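Local atomic coordinates of programmed Cell Death Protein 5 Homolog (Leishmania major, PDB entry 6VMT), a protein that probably binds DNA and belongs to the PDCD5 family of helical proteins. Residues 67-72 and 89-94. Residues are numbered along the deposited sequence; the frame is centred on the assembly and turned at random.
Sequences EMHIIQ and RELLGQ
At His69 and Leu91 the backbones of the helical segments 67-72 and 89-94 come closest, with 9.1 Å between their CA atoms. Each segment is a piece of a longer helix and keeps its own i to i+4 bonding, as in Ile71 N to Glu67 O and Gly93 N to Arg89 O; no hydrogen bond passes between the two. Between these segments the contact shows how one leucine methyl can serve two neighbours. Leu91 points toward segment 67-72, and its CD1 lies 3.9 Å from CG1 of Ile70. Ile70 sets out along the flank of its helix; with CG1 anti to the carbonyl carbon (chi1 -73°), this methylene at the root of the ethyl branch is turned to that methyl. The same Leu91 CD1 meets the imidazole of His69 obliquely, 4.2 Å from CD2, so one methyl touches two successive residues of the facing helix. Ile70 and Leu91 are buried, whereas His69 remains partly exposed at the margin. The contact thus ties helix 46-75 to the C-terminal helix 85-103 of this mostly helical, strandless chain. Leu91 continues onto Val66, Ile70 also packs on Val44 and Met79 in the loops, and Ile71 meets Met39 of the long helix 12-43.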
loop_
_atom_site.group_PDB
_atom_site.type_symbol
_atom_site.label_atom_id
_atom_site.label_comp_id
_atom_site.label_asym_id
_atom_site.label_seq_id
_atom_site.Cartn_x
_atom_site.Cartn_y
_atom_site.Cartn_z
ATOM N N GLU A 67 -2.812 3.127 4.631
ATOM C CA GLU A 67 -2.133 1.823 4.492
ATOM C C GLU A 67 -0.638 2.040 4.729
ATOM O O GLU A 67 -0.083 1.375 5.577
ATOM C CB GLU A 67 -2.441 1.240 3.115
ATOM C CG GLU A 67 -3.893 0.785 2.899
ATOM C CD GLU A 67 -4.170 0.194 1.505
ATOM O OE1 GLU A 67 -3.241 0.187 0.649
ATOM O OE2 GLU A 67 -5.310 -0.263 1.243
ATOM N N MET A 68 -0.010 3.017 4.095
ATOM C CA MET A 68 1.425 3.320 4.361
ATOM C C MET A 68 1.604 3.530 5.852
ATOM O O MET A 68 2.575 3.083 6.402
ATOM C CB MET A 68 1.913 4.603 3.677
ATOM C CG MET A 68 2.517 4.400 2.267
ATOM S SD MET A 68 2.810 5.973 1.331
ATOM C CE MET A 68 4.144 6.687 2.294
ATOM N N HIS A 69 0.761 4.345 6.447
ATOM C CA HIS A 69 0.932 4.778 7.849
ATOM C C HIS A 69 0.721 3.575 8.759
ATOM O O HIS A 69 1.544 3.381 9.652
ATOM C CB HIS A 69 -0.043 5.890 8.221
ATOM C CG HIS A 69 0.073 6.294 9.652
ATOM N ND1 HIS A 69 1.126 7.073 10.125
ATOM C CD2 HIS A 69 -0.687 5.993 10.717
ATOM C CE1 HIS A 69 0.985 7.253 11.418
ATOM N NE2 HIS A 69 -0.123 6.594 11.799
ATOM N N ILE A 70 -0.366 2.833 8.565
ATOM C CA ILE A 70 -0.703 1.669 9.437
ATOM C C ILE A 70 0.481 0.714 9.416
ATOM O O ILE A 70 0.890 0.262 10.457
ATOM C CB ILE A 70 -1.963 0.966 8.945
ATOM C CG1 ILE A 70 -3.214 1.790 9.227
ATOM C CG2 ILE A 70 -2.043 -0.426 9.532
ATOM C CD1 ILE A 70 -4.412 1.339 8.466
ATOM N N ILE A 71 1.028 0.443 8.245
ATOM C CA ILE A 71 2.134 -0.530 8.120
ATOM C C ILE A 71 3.351 0.002 8.863
ATOM O O ILE A 71 3.867 -0.733 9.709
ATOM C CB ILE A 71 2.442 -0.772 6.652
ATOM C CG1 ILE A 71 1.272 -1.476 5.987
ATOM C CG2 ILE A 71 3.738 -1.541 6.517
ATOM C CD1 ILE A 71 1.474 -1.676 4.523
ATOM N N GLN A 72 3.838 1.198 8.540
ATOM C CA GLN A 72 5.055 1.725 9.221
ATOM C C GLN A 72 4.786 1.707 10.726
ATOM O O GLN A 72 5.677 1.314 11.460
ATOM C CB GLN A 72 5.523 3.089 8.681
ATOM C CG GLN A 72 4.661 4.291 9.055
ATOM C CD GLN A 72 4.945 4.968 10.386
ATOM O OE1 GLN A 72 6.070 5.004 10.877
ATOM N NE2 GLN A 72 3.912 5.550 10.980
ATOM N N ARG A 89 -11.428 4.720 9.849
ATOM C CA ARG A 89 -12.346 5.856 9.552
ATOM C C ARG A 89 -11.711 7.143 10.080
ATOM O O ARG A 89 -11.570 8.081 9.311
ATOM C CB ARG A 89 -13.728 5.536 10.124
ATOM C CG ARG A 89 -14.415 6.688 10.832
ATOM C CD ARG A 89 -15.911 6.491 11.013
ATOM N NE ARG A 89 -16.522 7.797 11.255
ATOM C CZ ARG A 89 -16.630 8.803 10.364
ATOM N NH1 ARG A 89 -16.187 8.691 9.122
ATOM N NH2 ARG A 89 -17.197 9.939 10.726
ATOM N N GLU A 90 -11.244 7.136 11.321
ATOM C CA GLU A 90 -10.531 8.277 11.965
ATOM C C GLU A 90 -9.367 8.709 11.071
ATOM O O GLU A 90 -9.349 9.874 10.680
ATOM C CB GLU A 90 -10.082 7.872 13.372
ATOM C CG GLU A 90 -9.727 9.016 14.305
ATOM C CD GLU A 90 -9.545 8.575 15.761
ATOM O OE1 GLU A 90 -8.809 7.589 15.991
ATOM O OE2 GLU A 90 -10.150 9.200 16.678
ATOM N N LEU A 91 -8.464 7.787 10.704
ATOM C CA LEU A 91 -7.255 8.086 9.872
ATOM C C LEU A 91 -7.685 8.625 8.501
ATOM O O LEU A 91 -7.155 9.671 8.089
ATOM C CB LEU A 91 -6.396 6.831 9.705
ATOM C CG LEU A 91 -5.682 6.271 10.940
ATOM C CD1 LEU A 91 -4.829 5.091 10.543
ATOM C CD2 LEU A 91 -4.799 7.294 11.606
ATOM N N LEU A 92 -8.637 7.992 7.819
ATOM C CA LEU A 92 -9.129 8.501 6.499
ATOM C C LEU A 92 -9.611 9.962 6.589
ATOM O O LEU A 92 -9.307 10.757 5.705
ATOM C CB LEU A 92 -10.267 7.607 6.036
ATOM C CG LEU A 92 -9.830 6.297 5.393
ATOM C CD1 LEU A 92 -11.020 5.413 5.126
ATOM C CD2 LEU A 92 -9.111 6.549 4.105
ATOM N N GLY A 93 -10.328 10.335 7.632
ATOM C CA GLY A 93 -10.633 11.753 7.863
ATOM C C GLY A 93 -9.377 12.581 8.032
ATOM O O GLY A 93 -9.301 13.625 7.427
ATOM N N GLN A 94 -8.416 12.145 8.835
ATOM C CA GLN A 94 -7.229 12.968 9.165
ATOM C C GLN A 94 -6.419 13.250 7.903
ATOM O O GLN A 94 -5.787 14.307 7.843
ATOM C CB GLN A 94 -6.330 12.254 10.167
ATOM C CG GLN A 94 -6.891 12.193 11.583
ATOM C CD GLN A 94 -5.815 11.949 12.619
ATOM O OE1 GLN A 94 -5.030 12.840 12.935
ATOM N NE2 GLN A 94 -5.769 10.740 13.166
#